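Local coordinates for protein double Glycine Motif Protease domain from AMS/PCAT Transporter (Lachnospiraceae bacterium C6A11, PDB 6MPZ) that probably cleaves leader peptides after a double-glycine motif, as the C39 cysteine peptidase domain of a peptide-secreting transporter, at residues P17-M22 against L32-A37. Numbering follows the deposited sequence.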
ATOM      1  N   PRO A  17       4.842  -7.673   8.425  1.00 29.50           N
ATOM      2  CA  PRO A  17       5.610  -7.051   9.488  1.00 27.90           C
ATOM      3  C   PRO A  17       5.418  -5.545   9.534  1.00 31.53           C
ATOM      4  O   PRO A  17       5.205  -4.920   8.477  1.00 30.56           O
ATOM      5  CB  PRO A  17       7.050  -7.417   9.156  1.00 29.36           C
ATOM      6  CG  PRO A  17       7.061  -7.886   7.755  1.00 29.96           C
ATOM      7  CD  PRO A  17       5.691  -8.293   7.382  1.00 27.84           C
ATOM      8  N   VAL A  18       5.438  -4.991  10.746  1.00 29.01           N
ATOM      9  CA  VAL A  18       5.392  -3.556  10.960  1.00 32.44           C
ATOM     10  C   VAL A  18       6.761  -2.842  10.734  1.00 32.17           C
ATOM     11  O   VAL A  18       7.739  -3.205  11.366  1.00 35.02           O
ATOM     12  CB  VAL A  18       4.899  -3.270  12.398  1.00 35.01           C
ATOM     13  CG1 VAL A  18       5.013  -1.773  12.759  1.00 36.85           C
ATOM     14  CG2 VAL A  18       3.475  -3.775  12.547  1.00 34.21           C
ATOM     15  N   ILE A  19       6.801  -1.850   9.815  1.00 31.41           N
ATOM     16  CA  ILE A  19       7.948  -0.927   9.609  1.00 30.76           C
ATOM     17  C   ILE A  19       7.429   0.483   9.784  1.00 32.98           C
ATOM     18  O   ILE A  19       6.458   0.863   9.117  1.00 34.21           O
ATOM     19  CB  ILE A  19       8.563  -1.030   8.209  1.00 31.34           C
ATOM     20  CG1 ILE A  19       9.140  -2.402   7.988  1.00 31.06           C
ATOM     21  CG2 ILE A  19       9.688   0.000   8.022  1.00 36.29           C
ATOM     22  CD1 ILE A  19       9.628  -2.686   6.581  1.00 31.30           C
ATOM     23  N   MET A  20       8.028   1.253  10.686  1.00 35.68           N
ATOM     24  CA  MET A  20       7.565   2.621  10.959  1.00 42.51           C
ATOM     25  C   MET A  20       8.273   3.561   9.999  1.00 46.49           C
ATOM     26  O   MET A  20       9.413   3.294   9.569  1.00 55.31           O
ATOM     27  CB  MET A  20       7.839   3.016  12.407  1.00 45.60           C
ATOM     28  CG  MET A  20       7.228   2.083  13.450  1.00 46.13           C
ATOM     29  SD  MET A  20       5.418   2.158  13.510  1.00 50.92           S
ATOM     30  CE  MET A  20       5.102   3.824  14.116  1.00 50.94           C
ATOM     31  N   GLN A  21       7.601   4.651   9.617  1.00 44.04           N
ATOM     32  CA  GLN A  21       8.293   5.717   8.885  1.00 41.45           C
ATOM     33  C   GLN A  21       9.250   6.396   9.869  1.00 43.24           C
ATOM     34  O   GLN A  21       8.857   6.687  11.013  1.00 34.90           O
ATOM     35  CB  GLN A  21       7.322   6.730   8.293  1.00 38.41           C
ATOM     36  CG  GLN A  21       6.555   7.583   9.305  1.00 36.50           C
ATOM     37  CD  GLN A  21       5.353   8.278   8.703  1.00 35.20           C
ATOM     38  OE1 GLN A  21       5.009   8.055   7.562  1.00 32.77           O
ATOM     39  NE2 GLN A  21       4.701   9.123   9.482  1.00 35.04           N
ATOM     40  N   MET A  22      10.499   6.631   9.442  1.00 45.44           N
ATOM     41  CA  MET A  22      11.483   7.332  10.303  1.00 49.38           C
ATOM     42  C   MET A  22      11.205   8.820  10.371  1.00 44.55           C
ATOM     43  O   MET A  22      11.494   9.442  11.371  1.00 47.65           O
ATOM     44  CB  MET A  22      12.912   7.086   9.836  1.00 55.13           C
ATOM     45  CG  MET A  22      13.336   5.617  10.006  1.00 60.23           C
ATOM     46  SD  MET A  22      12.932   4.721  11.580  1.00 75.82           S
ATOM     47  CE  MET A  22      13.153   5.826  12.994  1.00 69.91           C
ATOM     48  N   LEU A  32       5.709   0.480   0.944  1.00 22.52           N
ATOM     49  CA  LEU A  32       6.266  -0.505  -0.028  1.00 25.15           C
ATOM     50  C   LEU A  32       7.296  -1.464   0.649  1.00 28.09           C
ATOM     51  O   LEU A  32       7.463  -2.599   0.230  1.00 29.15           O
ATOM     52  CB  LEU A  32       6.892   0.177  -1.206  1.00 24.35           C
ATOM     53  CG  LEU A  32       7.525  -0.733  -2.290  1.00 23.10           C
ATOM     54  CD1 LEU A  32       6.546  -1.708  -2.880  1.00 23.79           C
ATOM     55  CD2 LEU A  32       8.053   0.152  -3.403  1.00 22.61           C
ATOM     56  N   ALA A  33       7.987  -1.003   1.683  1.00 30.03           N
ATOM     57  CA  ALA A  33       9.005  -1.844   2.362  1.00 30.71           C
ATOM     58  C   ALA A  33       8.322  -3.057   3.015  1.00 30.35           C
ATOM     59  O   ALA A  33       8.759  -4.205   2.821  1.00 28.03           O
ATOM     60  CB  ALA A  33       9.824  -1.023   3.380  1.00 29.22           C
ATOM     61  N   MET A  34       7.208  -2.790   3.709  1.00 28.78           N
ATOM     62  CA  MET A  34       6.318  -3.829   4.283  1.00 24.92           C
ATOM     63  C   MET A  34       5.798  -4.802   3.246  1.00 25.84           C
ATOM     64  O   MET A  34       5.811  -6.013   3.516  1.00 28.99           O
ATOM     65  CB  MET A  34       5.146  -3.204   5.033  1.00 23.13           C
ATOM     66  CG  MET A  34       5.559  -2.555   6.290  1.00 24.50           C
ATOM     67  SD  MET A  34       4.307  -1.823   7.408  1.00 26.27           S
ATOM     68  CE  MET A  34       4.057  -0.222   6.695  1.00 25.20           C
ATOM     69  N   VAL A  35       5.347  -4.307   2.085  1.00 26.39           N
ATOM     70  CA  VAL A  35       4.916  -5.206   0.987  1.00 28.44           C
ATOM     71  C   VAL A  35       6.077  -6.082   0.474  1.00 28.18           C
ATOM     72  O   VAL A  35       5.914  -7.284   0.292  1.00 29.54           O
ATOM     73  CB  VAL A  35       4.215  -4.486  -0.214  1.00 26.31           C
ATOM     74  CG1 VAL A  35       3.890  -5.472  -1.338  1.00 24.96           C
ATOM     75  CG2 VAL A  35       2.925  -3.836   0.210  1.00 26.77           C
ATOM     76  N   LEU A  36       7.229  -5.472   0.256  1.00 27.14           N
ATOM     77  CA  LEU A  36       8.451  -6.199  -0.093  1.00 32.07           C
ATOM     78  C   LEU A  36       8.841  -7.290   0.928  1.00 30.77           C
ATOM     79  O   LEU A  36       9.181  -8.415   0.548  1.00 26.05           O
ATOM     80  CB  LEU A  36       9.609  -5.209  -0.290  1.00 33.26           C
ATOM     81  CG  LEU A  36       9.459  -4.360  -1.579  1.00 32.74           C
ATOM     82  CD1 LEU A  36      10.391  -3.135  -1.551  1.00 34.42           C
ATOM     83  CD2 LEU A  36       9.685  -5.217  -2.844  1.00 33.51           C
ATOM     84  N   ALA A  37       8.737  -6.951   2.216  1.00 31.48           N
ATOM     85  CA  ALA A  37       9.024  -7.875   3.305  1.00 30.01           C
ATOM     86  C   ALA A  37       8.047  -9.058   3.345  1.00 29.64           C
ATOM     87  O   ALA A  37       8.464 -10.158   3.643  1.00 27.69           O
ATOM     88  CB  ALA A  37       9.038  -7.123   4.634  1.00 32.29           C
TER
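M34 reaches out from helix 27-38 and lies along the backbone of P17-I19, in the loop that leads to this helix. The helix belongs to the papain-like (clan CA) fold of a C39 peptidase, packed against the antiparallel sheet; C27 at its start, with H101 and D117, has the geometry expected of a Cys-His-Asp catalytic triad, and the M34 side chain lies near these residues without touching them.

The M34 side chain leaves the helix with CG anti to the carbonyl carbon and extended through chi2 (-176°), which brings SD to the backbone of I19. There M34 SD takes a weak but fairly straight hydrogen bond from I19 N (3.5 Å, 166° at the hydrogen). The bend at chi3 (-84°) then turns CE to the carbonyl of I19, with M34 CE 3.6 Å from I19 O. Just before the sulfur, M34 CG packs tightly against the carbonyl oxygen P17 O at 3.2 Å, and that same oxygen is 3.4 Å from M34 SD. The buried methionine thus meets mainly peptide groups of the loop rather than its side chains; beyond it, M34 also touches V104 and N116, so its side chain lies between the loop and strands 101-109 and 112-117.

I19 and M34 pass in opposite directions, I19 reaching to the helix, with I19 CB 3.9 Å from M34 CG. CG1 of I19 is anti to its own carbonyl carbon, and the extended chi2 carries the delta methyl to the helix surface, where I19 CD1 settles on A33 CB at 3.6 Å. One turn further along the same face, P17 makes a second, more exposed apolar touch: its ring atom CG meets A37 CB at 3.8 Å.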